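Local coordinates for protein acyl-CoA dehydrogenase (Bacillus anthracis, PDB 3OWA) that probably oxidises acyl-CoA thioesters to their 2,3-enoyl forms, passing the electrons to a bound FAD cofactor, at residues S279-V284 with A316-A321; S508-T513 with L530-F535; L100-F105 with L272-V277; C536-N541 with L576-K581. All blocks are in the same frame, centred on the assembly; numbering follows the deposited sequence. Where two conformers were deposited one is given.

Interaction 1. Residues S279-V284 with A316-A321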
# COMPACT_ATOMS: atom_id res chain seq x y z
N SER A 279 12.33 0.39 -11.05
CA SER A 279 11.36 -0.61 -10.73
C SER A 279 9.95 -0.23 -11.13
O SER A 279 9.18 -1.10 -11.53
CB SER A 279 11.39 -0.93 -9.21
OG SER A 279 12.72 -1.29 -8.80
N ALA A 280 9.59 1.05 -11.00
CA ALA A 280 8.26 1.46 -11.37
C ALA A 280 8.07 1.29 -12.87
O ALA A 280 7.01 0.87 -13.30
CB ALA A 280 7.97 2.95 -10.93
N LYS A 281 9.10 1.57 -13.65
CA LYS A 281 9.02 1.36 -15.10
C LYS A 281 8.85 -0.10 -15.44
O LYS A 281 8.10 -0.45 -16.34
CB LYS A 281 10.28 1.84 -15.81
CG LYS A 281 10.48 3.33 -15.87
CD LYS A 281 11.71 3.58 -16.71
CE LYS A 281 12.19 5.02 -16.67
NZ LYS A 281 13.42 5.15 -17.54
N ARG A 282 9.53 -0.98 -14.70
CA ARG A 282 9.40 -2.40 -14.96
C ARG A 282 7.98 -2.90 -14.59
O ARG A 282 7.40 -3.75 -15.29
CB ARG A 282 10.46 -3.18 -14.15
CG ARG A 282 10.39 -4.68 -14.32
CD ARG A 282 10.61 -5.08 -15.82
NE ARG A 282 10.52 -6.53 -15.91
CZ ARG A 282 10.49 -7.20 -17.06
NH1 ARG A 282 10.40 -8.54 -17.03
NH2 ARG A 282 10.54 -6.55 -18.22
N ALA A 283 7.43 -2.39 -13.48
CA ALA A 283 6.09 -2.75 -13.09
C ALA A 283 5.07 -2.31 -14.17
O ALA A 283 4.13 -3.04 -14.46
CB ALA A 283 5.71 -2.09 -11.73
N VAL A 284 5.25 -1.12 -14.72
CA VAL A 284 4.36 -0.67 -15.79
C VAL A 284 4.43 -1.67 -16.95
O VAL A 284 3.40 -2.12 -17.45
CB VAL A 284 4.68 0.75 -16.26
CG1 VAL A 284 3.91 1.07 -17.61
CG2 VAL A 284 4.28 1.80 -15.18
N ALA A 316 1.85 7.93 -15.27
CA ALA A 316 1.95 9.36 -15.03
C ALA A 316 2.77 9.70 -13.79
O ALA A 316 3.57 10.61 -13.80
CB ALA A 316 0.58 10.01 -14.97
N LYS A 317 2.52 8.98 -12.70
CA LYS A 317 3.40 9.06 -11.52
C LYS A 317 4.84 8.72 -11.84
O LYS A 317 5.73 9.41 -11.38
CB LYS A 317 2.88 8.13 -10.41
CG LYS A 317 1.51 8.57 -9.88
CD LYS A 317 1.05 7.51 -8.86
CE LYS A 317 -0.39 7.72 -8.41
NZ LYS A 317 -0.50 9.02 -7.59
N THR A 318 5.08 7.67 -12.62
CA THR A 318 6.44 7.27 -12.96
C THR A 318 7.14 8.37 -13.79
O THR A 318 8.33 8.64 -13.60
CB THR A 318 6.44 5.97 -13.78
OG1 THR A 318 5.93 4.91 -12.99
CG2 THR A 318 7.88 5.58 -14.27
N TYR A 319 6.40 9.01 -14.71
CA TYR A 319 6.93 10.13 -15.49
C TYR A 319 7.33 11.23 -14.52
O TYR A 319 8.42 11.76 -14.60
CB TYR A 319 5.90 10.68 -16.49
CG TYR A 319 6.42 11.85 -17.31
CD1 TYR A 319 7.33 11.64 -18.36
CD2 TYR A 319 6.01 13.17 -17.05
CE1 TYR A 319 7.82 12.72 -19.12
CE2 TYR A 319 6.48 14.26 -17.82
CZ TYR A 319 7.39 14.02 -18.85
OH TYR A 319 7.86 15.07 -19.60
N ALA A 320 6.45 11.56 -13.57
CA ALA A 320 6.81 12.64 -12.65
C ALA A 320 8.03 12.26 -11.79
O ALA A 320 8.91 13.09 -11.59
CB ALA A 320 5.62 13.09 -11.79
N ALA A 321 8.10 11.00 -11.35
CA ALA A 321 9.25 10.54 -10.56
C ALA A 321 10.56 10.55 -11.36
O ALA A 321 11.61 10.99 -10.88
CB ALA A 321 8.98 9.11 -9.94

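Interaction 2. Residues S508-T513 with L530-F535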
# COMPACT_ATOMS: atom_id res chain seq x y z
N SER A 508 9.05 19.61 -12.29
CA SER A 508 9.95 18.74 -13.06
C SER A 508 9.25 18.18 -14.29
O SER A 508 9.84 18.16 -15.38
CB SER A 508 10.50 17.59 -12.20
OG SER A 508 11.27 18.06 -11.10
N ALA A 509 8.02 17.70 -14.11
CA ALA A 509 7.22 17.21 -15.21
C ALA A 509 6.91 18.34 -16.22
O ALA A 509 7.05 18.15 -17.44
CB ALA A 509 5.92 16.55 -14.71
N VAL A 510 6.52 19.52 -15.72
CA VAL A 510 6.19 20.65 -16.62
C VAL A 510 7.39 21.07 -17.46
O VAL A 510 7.29 21.18 -18.69
CB VAL A 510 5.65 21.87 -15.85
CG1 VAL A 510 5.51 23.08 -16.80
CG2 VAL A 510 4.29 21.55 -15.26
N LEU A 511 8.53 21.26 -16.79
CA LEU A 511 9.72 21.78 -17.44
C LEU A 511 10.29 20.79 -18.41
O LEU A 511 10.73 21.17 -19.49
CB LEU A 511 10.78 22.21 -16.41
CG LEU A 511 10.40 23.46 -15.59
CD1 LEU A 511 11.46 23.76 -14.53
CD2 LEU A 511 10.19 24.66 -16.51
N ARG A 512 10.24 19.50 -18.05
CA ARG A 512 10.72 18.46 -18.97
C ARG A 512 9.86 18.40 -20.23
O ARG A 512 10.39 18.26 -21.35
CB ARG A 512 10.76 17.08 -18.29
CG ARG A 512 11.11 15.96 -19.24
CD ARG A 512 11.10 14.63 -18.53
NE ARG A 512 11.44 13.58 -19.47
CZ ARG A 512 11.38 12.28 -19.20
NH1 ARG A 512 11.00 11.88 -17.97
NH2 ARG A 512 11.71 11.40 -20.13
N THR A 513 8.55 18.50 -20.06
CA THR A 513 7.64 18.47 -21.19
C THR A 513 7.83 19.76 -22.06
O THR A 513 7.90 19.70 -23.28
CB THR A 513 6.17 18.28 -20.73
OG1 THR A 513 6.08 17.10 -19.89
CG2 THR A 513 5.23 18.17 -21.93
N LEU A 530 0.15 14.77 -21.87
CA LEU A 530 -0.89 14.03 -21.18
C LEU A 530 -0.52 13.65 -19.74
O LEU A 530 -1.29 13.91 -18.83
CB LEU A 530 -1.28 12.79 -22.00
CG LEU A 530 -2.11 13.08 -23.28
CD1 LEU A 530 -2.30 11.80 -24.06
CD2 LEU A 530 -3.45 13.75 -22.99
N TYR A 531 0.67 13.07 -19.55
CA TYR A 531 1.15 12.71 -18.20
C TYR A 531 1.12 13.96 -17.35
O TYR A 531 0.67 13.93 -16.22
CB TYR A 531 2.60 12.21 -18.21
CG TYR A 531 2.88 10.86 -18.84
CD1 TYR A 531 1.96 9.81 -18.74
CD2 TYR A 531 4.09 10.62 -19.49
CE1 TYR A 531 2.24 8.57 -19.27
CE2 TYR A 531 4.38 9.36 -20.04
CZ TYR A 531 3.43 8.35 -19.95
OH TYR A 531 3.66 7.11 -20.49
N THR A 532 1.63 15.06 -17.93
CA THR A 532 1.77 16.34 -17.23
C THR A 532 0.44 16.95 -16.80
O THR A 532 0.31 17.37 -15.64
CB THR A 532 2.60 17.33 -18.08
OG1 THR A 532 3.88 16.74 -18.31
CG2 THR A 532 2.80 18.65 -17.35
N GLU A 533 -0.54 16.99 -17.71
CA GLU A 533 -1.88 17.52 -17.39
C GLU A 533 -2.55 16.75 -16.26
O GLU A 533 -3.09 17.33 -15.30
CB GLU A 533 -2.77 17.45 -18.63
CG GLU A 533 -2.42 18.54 -19.65
CD GLU A 533 -3.06 18.33 -21.00
OE1 GLU A 533 -3.49 17.19 -21.32
OE2 GLU A 533 -3.15 19.32 -21.75
N VAL A 534 -2.48 15.43 -16.37
CA VAL A 534 -3.15 14.52 -15.47
C VAL A 534 -2.45 14.55 -14.10
O VAL A 534 -3.11 14.67 -13.07
CB VAL A 534 -3.16 13.10 -16.11
CG1 VAL A 534 -3.18 12.02 -15.08
CG2 VAL A 534 -4.34 12.98 -17.13
N PHE A 535 -1.12 14.47 -14.09
CA PHE A 535 -0.39 14.45 -12.81
C PHE A 535 -0.57 15.80 -12.08
O PHE A 535 -0.82 15.83 -10.87
CB PHE A 535 1.11 14.14 -12.98
CG PHE A 535 1.89 14.26 -11.69
CD1 PHE A 535 1.88 13.23 -10.77
CD2 PHE A 535 2.56 15.44 -11.37
CE1 PHE A 535 2.56 13.35 -9.56
CE2 PHE A 535 3.25 15.58 -10.18
CZ PHE A 535 3.27 14.52 -9.27

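Interaction 3. Residues L100-F105 with L272-V277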
# COMPACT_ATOMS: atom_id res chain seq x y z
N LEU A 100 22.19 5.87 -14.17
CA LEU A 100 21.66 4.94 -15.14
C LEU A 100 22.02 3.50 -14.79
O LEU A 100 21.22 2.59 -15.00
CB LEU A 100 22.15 5.30 -16.54
CG LEU A 100 21.30 6.38 -17.20
CD1 LEU A 100 21.96 6.96 -18.48
CD2 LEU A 100 19.91 5.84 -17.50
N ILE A 101 23.23 3.30 -14.24
CA ILE A 101 23.60 1.97 -13.81
C ILE A 101 22.65 1.48 -12.68
O ILE A 101 22.13 0.35 -12.74
CB ILE A 101 25.08 1.88 -13.37
CG1 ILE A 101 26.03 2.00 -14.59
CG2 ILE A 101 25.35 0.55 -12.63
CD1 ILE A 101 27.47 2.44 -14.21
N ALA A 102 22.36 2.34 -11.71
CA ALA A 102 21.42 1.97 -10.63
C ALA A 102 20.00 1.72 -11.14
O ALA A 102 19.32 0.78 -10.71
CB ALA A 102 21.41 3.02 -9.51
N GLU A 103 19.57 2.54 -12.10
CA GLU A 103 18.26 2.39 -12.67
C GLU A 103 18.11 1.01 -13.30
O GLU A 103 17.11 0.33 -13.10
CB GLU A 103 17.92 3.51 -13.70
CG GLU A 103 16.42 3.54 -14.02
CD GLU A 103 16.05 4.38 -15.24
OE1 GLU A 103 15.19 3.90 -16.02
OE2 GLU A 103 16.58 5.50 -15.43
N LYS A 104 19.10 0.59 -14.07
CA LYS A 104 19.05 -0.71 -14.73
C LYS A 104 19.25 -1.89 -13.77
O LYS A 104 18.63 -2.96 -13.97
CB LYS A 104 20.06 -0.77 -15.86
CG LYS A 104 19.83 0.30 -16.94
CD LYS A 104 18.47 0.08 -17.56
CE LYS A 104 18.23 0.93 -18.77
NZ LYS A 104 16.76 0.95 -19.00
N PHE A 105 20.07 -1.69 -12.73
CA PHE A 105 20.21 -2.74 -11.69
C PHE A 105 18.90 -3.10 -10.97
O PHE A 105 18.71 -4.25 -10.51
CB PHE A 105 21.33 -2.40 -10.67
CG PHE A 105 22.60 -3.14 -10.92
CD1 PHE A 105 22.87 -4.33 -10.25
CD2 PHE A 105 23.54 -2.66 -11.84
CE1 PHE A 105 24.07 -5.04 -10.53
CE2 PHE A 105 24.72 -3.37 -12.11
CZ PHE A 105 24.97 -4.55 -11.45
N LEU A 272 18.50 5.71 -4.24
CA LEU A 272 17.30 4.92 -4.03
C LEU A 272 16.15 5.45 -4.90
O LEU A 272 15.41 4.66 -5.48
CB LEU A 272 16.91 4.88 -2.54
CG LEU A 272 15.82 3.86 -2.17
CD1 LEU A 272 16.20 2.45 -2.63
CD2 LEU A 272 15.57 3.89 -0.66
N GLY A 273 16.02 6.77 -4.99
CA GLY A 273 15.06 7.39 -5.92
C GLY A 273 15.22 6.87 -7.34
O GLY A 273 14.26 6.44 -7.97
N VAL A 274 16.45 6.90 -7.85
CA VAL A 274 16.70 6.38 -9.19
C VAL A 274 16.28 4.91 -9.26
O VAL A 274 15.66 4.47 -10.22
CB VAL A 274 18.23 6.51 -9.53
CG1 VAL A 274 18.55 5.89 -10.88
CG2 VAL A 274 18.66 7.97 -9.58
N GLY A 275 16.67 4.11 -8.27
CA GLY A 275 16.32 2.69 -8.24
C GLY A 275 14.80 2.47 -8.29
O GLY A 275 14.31 1.62 -9.05
N THR A 276 14.04 3.21 -7.48
CA THR A 276 12.60 2.98 -7.44
C THR A 276 11.98 3.36 -8.79
O THR A 276 10.96 2.80 -9.20
CB THR A 276 11.92 3.77 -6.31
OG1 THR A 276 12.22 5.16 -6.50
CG2 THR A 276 12.46 3.30 -4.91
N VAL A 277 12.62 4.28 -9.49
CA VAL A 277 12.11 4.72 -10.77
C VAL A 277 12.27 3.60 -11.79
O VAL A 277 11.36 3.38 -12.62
CB VAL A 277 12.78 6.04 -11.27
CG1 VAL A 277 12.67 6.18 -12.77
CG2 VAL A 277 12.11 7.26 -10.62

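Interaction 4. Residues C536-N541 with L576-K581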
# COMPACT_ATOMS: atom_id res chain seq x y z
N CYS A 536 -0.42 16.88 -12.82
CA CYS A 536 -0.54 18.22 -12.24
C CYS A 536 -1.88 18.48 -11.59
O CYS A 536 -1.95 18.97 -10.46
CB CYS A 536 -0.21 19.30 -13.26
SG CYS A 536 1.56 19.50 -13.41
N GLN A 537 -2.95 18.12 -12.28
CA GLN A 537 -4.28 18.29 -11.75
C GLN A 537 -4.42 17.59 -10.40
O GLN A 537 -4.88 18.20 -9.41
CB GLN A 537 -5.33 17.79 -12.73
CG GLN A 537 -6.72 17.91 -12.18
CD GLN A 537 -7.76 18.23 -13.23
OE1 GLN A 537 -7.68 19.26 -13.91
NE2 GLN A 537 -8.74 17.34 -13.38
N GLU A 538 -4.04 16.31 -10.35
CA GLU A 538 -4.18 15.55 -9.11
C GLU A 538 -3.22 15.96 -7.99
O GLU A 538 -3.62 16.01 -6.83
CB GLU A 538 -4.13 14.04 -9.37
CG GLU A 538 -5.48 13.50 -9.92
CD GLU A 538 -5.34 12.27 -10.84
OE1 GLU A 538 -6.36 11.78 -11.40
OE2 GLU A 538 -4.20 11.79 -11.03
N ALA A 539 -1.96 16.24 -8.33
CA ALA A 539 -0.97 16.69 -7.34
C ALA A 539 -1.34 18.07 -6.78
O ALA A 539 -1.13 18.34 -5.59
CB ALA A 539 0.41 16.76 -7.96
N PHE A 540 -1.88 18.94 -7.63
CA PHE A 540 -2.33 20.27 -7.19
C PHE A 540 -3.54 20.19 -6.25
O PHE A 540 -3.59 20.91 -5.25
CB PHE A 540 -2.67 21.15 -8.37
CG PHE A 540 -2.87 22.59 -8.00
CD1 PHE A 540 -1.77 23.42 -7.75
CD2 PHE A 540 -4.16 23.12 -7.88
CE1 PHE A 540 -1.95 24.77 -7.41
CE2 PHE A 540 -4.35 24.48 -7.53
CZ PHE A 540 -3.25 25.30 -7.30
N ASN A 541 -4.48 19.30 -6.58
CA ASN A 541 -5.55 18.91 -5.65
C ASN A 541 -5.04 18.49 -4.27
O ASN A 541 -5.51 19.02 -3.24
CB ASN A 541 -6.48 17.84 -6.29
CG ASN A 541 -7.37 18.43 -7.42
OD1 ASN A 541 -7.49 19.66 -7.56
ND2 ASN A 541 -7.99 17.55 -8.21
N LEU A 576 -9.64 20.10 -15.65
CA LEU A 576 -9.69 19.27 -16.85
C LEU A 576 -10.49 18.02 -16.60
O LEU A 576 -10.66 17.61 -15.45
CB LEU A 576 -8.29 18.84 -17.25
CG LEU A 576 -7.23 19.92 -17.44
CD1 LEU A 576 -5.86 19.24 -17.54
CD2 LEU A 576 -7.54 20.79 -18.68
N ASN A 577 -10.96 17.42 -17.69
CA ASN A 577 -11.54 16.08 -17.67
C ASN A 577 -10.44 15.05 -17.94
O ASN A 577 -9.99 14.89 -19.08
CB ASN A 577 -12.67 15.99 -18.73
CG ASN A 577 -13.30 14.61 -18.80
OD1 ASN A 577 -13.11 13.77 -17.91
ND2 ASN A 577 -14.06 14.38 -19.87
N VAL A 578 -10.01 14.35 -16.89
CA VAL A 578 -8.81 13.51 -17.02
C VAL A 578 -9.16 12.09 -17.51
O VAL A 578 -8.27 11.33 -17.93
CB VAL A 578 -7.99 13.44 -15.71
CG1 VAL A 578 -7.43 14.82 -15.36
CG2 VAL A 578 -8.81 12.85 -14.57
N ILE A 579 -10.45 11.76 -17.48
CA ILE A 579 -10.87 10.41 -17.76
C ILE A 579 -10.50 10.00 -19.20
O ILE A 579 -9.81 8.98 -19.37
CB ILE A 579 -12.34 10.11 -17.31
CG1 ILE A 579 -12.42 10.06 -15.77
CG2 ILE A 579 -12.83 8.80 -17.87
CD1 ILE A 579 -13.84 10.03 -15.20
N PRO A 580 -10.87 10.82 -20.22
CA PRO A 580 -10.42 10.48 -21.58
C PRO A 580 -8.90 10.60 -21.78
O PRO A 580 -8.32 9.91 -22.63
CB PRO A 580 -11.16 11.51 -22.48
CG PRO A 580 -12.29 12.02 -21.66
CD PRO A 580 -11.83 11.95 -20.22
N LYS A 581 -8.25 11.50 -21.04
CA LYS A 581 -6.81 11.62 -21.10
C LYS A 581 -6.10 10.37 -20.59
O LYS A 581 -5.08 9.94 -21.16
CB LYS A 581 -6.35 12.87 -20.35
CG LYS A 581 -6.89 14.17 -20.97
CD LYS A 581 -6.34 15.42 -20.32
CE LYS A 581 -6.73 16.69 -21.11
NZ LYS A 581 -6.21 16.67 -22.52

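Interaction 1. Residues S279-V284 with A316-A321
T318 is turned at chi1 -65°, which sets OG1 anti to its own carbonyl carbon and leaves CG2 anti to the backbone N, and both branches are used against the helix facing it. OG1 comes up against the methyl of A280, 3.5 Å from its CB, with V284 CG2 a little farther off. V284, at chi1 168°, holds CG2 beside its backbone N, and its side chain and that of T318 pass each other heading opposite ways. On the other branch T318 CG2 lies 3.8 Å from K281 CG, the start of an extended lysine chain whose ammonium group leaves the interface for salt bridges with E103 and E322. The threonine oxygen therefore meets only carbon across this contact; within its own helix it is hydrogen-bonded to M314 O. With only a methyl at A280, T318 can come close: their CA atoms are 6.3 Å apart, while the axes of the two short segments stay 9.9 Å apart. Around the contact Y531 and F535 of helix 526-554 touch A316 and A320, and T375 of helix 358-383 reaches A280. The two segments run nearly antiparallel, at 157°, and the helices that carry them, 257-293 and 305-336, are neighbours in the C-terminal alpha-helical bundle of the acyl-CoA dehydrogenase fold.

Interaction 2. Residues S508-T513 with L530-F535
Two neighbouring helices of the second C-terminal helical region of the chain, 490-520 and 526-554, form an antiparallel hairpin joined by a short connection, and T513 meets T532 inside it. The two hydroxyls are close, with T513 OG1 2.7 Å from T532 OG1, and the two side chains point opposite ways as they pass. T513 has chi1 -54°, which folds OG1 back over its own helix to donate to A509 O at 2.8 Å. That carbonyl also takes the backbone N-H of T513, the two donors arriving from opposite faces of its plane. T513 OG1 has a further partner in Y319 OH, while T532 OG1 is hydrogen-bonded to K528 O one turn earlier.

In this helical hairpin segments 508-513 and 530-535 pack antiparallel, their axes at 155°. A509 brings only a methyl to the interface, its CA 5.9 Å from the CA of T532. Beside the hydroxyls the contact turns apolar. T532 CG2 lies 3.9 Å from V510 CG2, the valine and threonine side chains nearly perpendicular, and A509 CB sits 4.1 Å from T532 OG1. Y319 of helix 305-336 touches T532 as well.

Interaction 3. Residues L100-F105 with L272-V277
E103 CB touches V274 CG1 at 3.7 Å, and the same methyl rests equally close to the backbone N of E103, 3.7 Å from V274 CG1. One bond on, E103 CG passes 4.0 Å from the carbonyl oxygen V274 O. At chi1 -166° CG stands anti to the backbone N, and the extended chain carries the carboxylate along the flank of helix 257-293 and past this segment. There OE1 turns to the ammonium group of K281, one turn beyond the segment, and OE2 forms a hydrogen bond with Y326 OH of helix 305-336. A102 completes the apolar side of the contact, its CB 4.3 Å from V274 CG1.

The closest pair of CA atoms is that of E103 and G275, 4.8 Å apart; the axes of the short segments come within 7.4 Å, crossing at -44°. This joins helix 95-105 of the N-terminal domain to the long first helix of the C-terminal domain. The chemistry is divided along one residue: the root of E103 serves as hydrocarbon against a valine methyl, while its buried carboxylate is held at both oxygens, and the lysine partner would be expected to favour its ionised form.

Interaction 4. Residues C536-N541 with L576-K581
The chain at L576 is extended (phi -92°, psi 159°) and passes alongside helix 526-554 just before it turns into helix 578-592, presenting its N-H and carbonyl to Q537. The side-chain amide of Q537 takes both groups. L576 N donates to Q537 OE1 at 2.8 Å, in the plane of that carbonyl and on a lone pair. Q537 NE2 donates one of its N-H groups to L576 O, also at 2.8 Å and almost straight at 172°; the acceptor lies in the amide plane of Q537, although the donor stands tilted from the plane of the L576 carbonyl. This pair of bonds to a single residue fixes the rotation of the amide. The glutamine chain leaves with CG anti to its backbone N and bends at chi2 to reach the loop.

Apolar atoms line the same amide: L576 CB is 3.4 Å from Q537 OE1, and V578 CG1 lies 3.5 Å from Q537 NE2. The other methyl, V578 CG2, approaches E538 OE1, whose stronger partner is K582 in a salt bridge. N577, at the N-cap of helix 578-592, accepts a weak capping bond from I579 N. Around the contact, Q460 of helix 458-482 touches both C536 and L576, helix 490-520 covers C536 and A539, and E549 and I552 of the second subunit pack on V578 and N577.

Overall arrangement
Interactions 3, 1, 2 and 4 form a chain of contacts through the helical part of the subunit. Interactions 3 and 1 share helix 257-293, their centres about 11 Å apart, and the 2.6 Å salt bridge from K281 NZ to E103 OE1 connects them. Y319 links interaction 1 to interaction 2: its OH lies 2.7 Å from T513 OG1, a probable hydrogen bond, and its ring meets Y531. Interactions 2 and 4 share helix 526-554, and E533 reaches K581 in a salt bridge. The ends of the series, interactions 3 and 4, have centres about 28 Å apart. R294, directly after helix 257-293, and I307, in helix 305-336, belong to an FAD pocket.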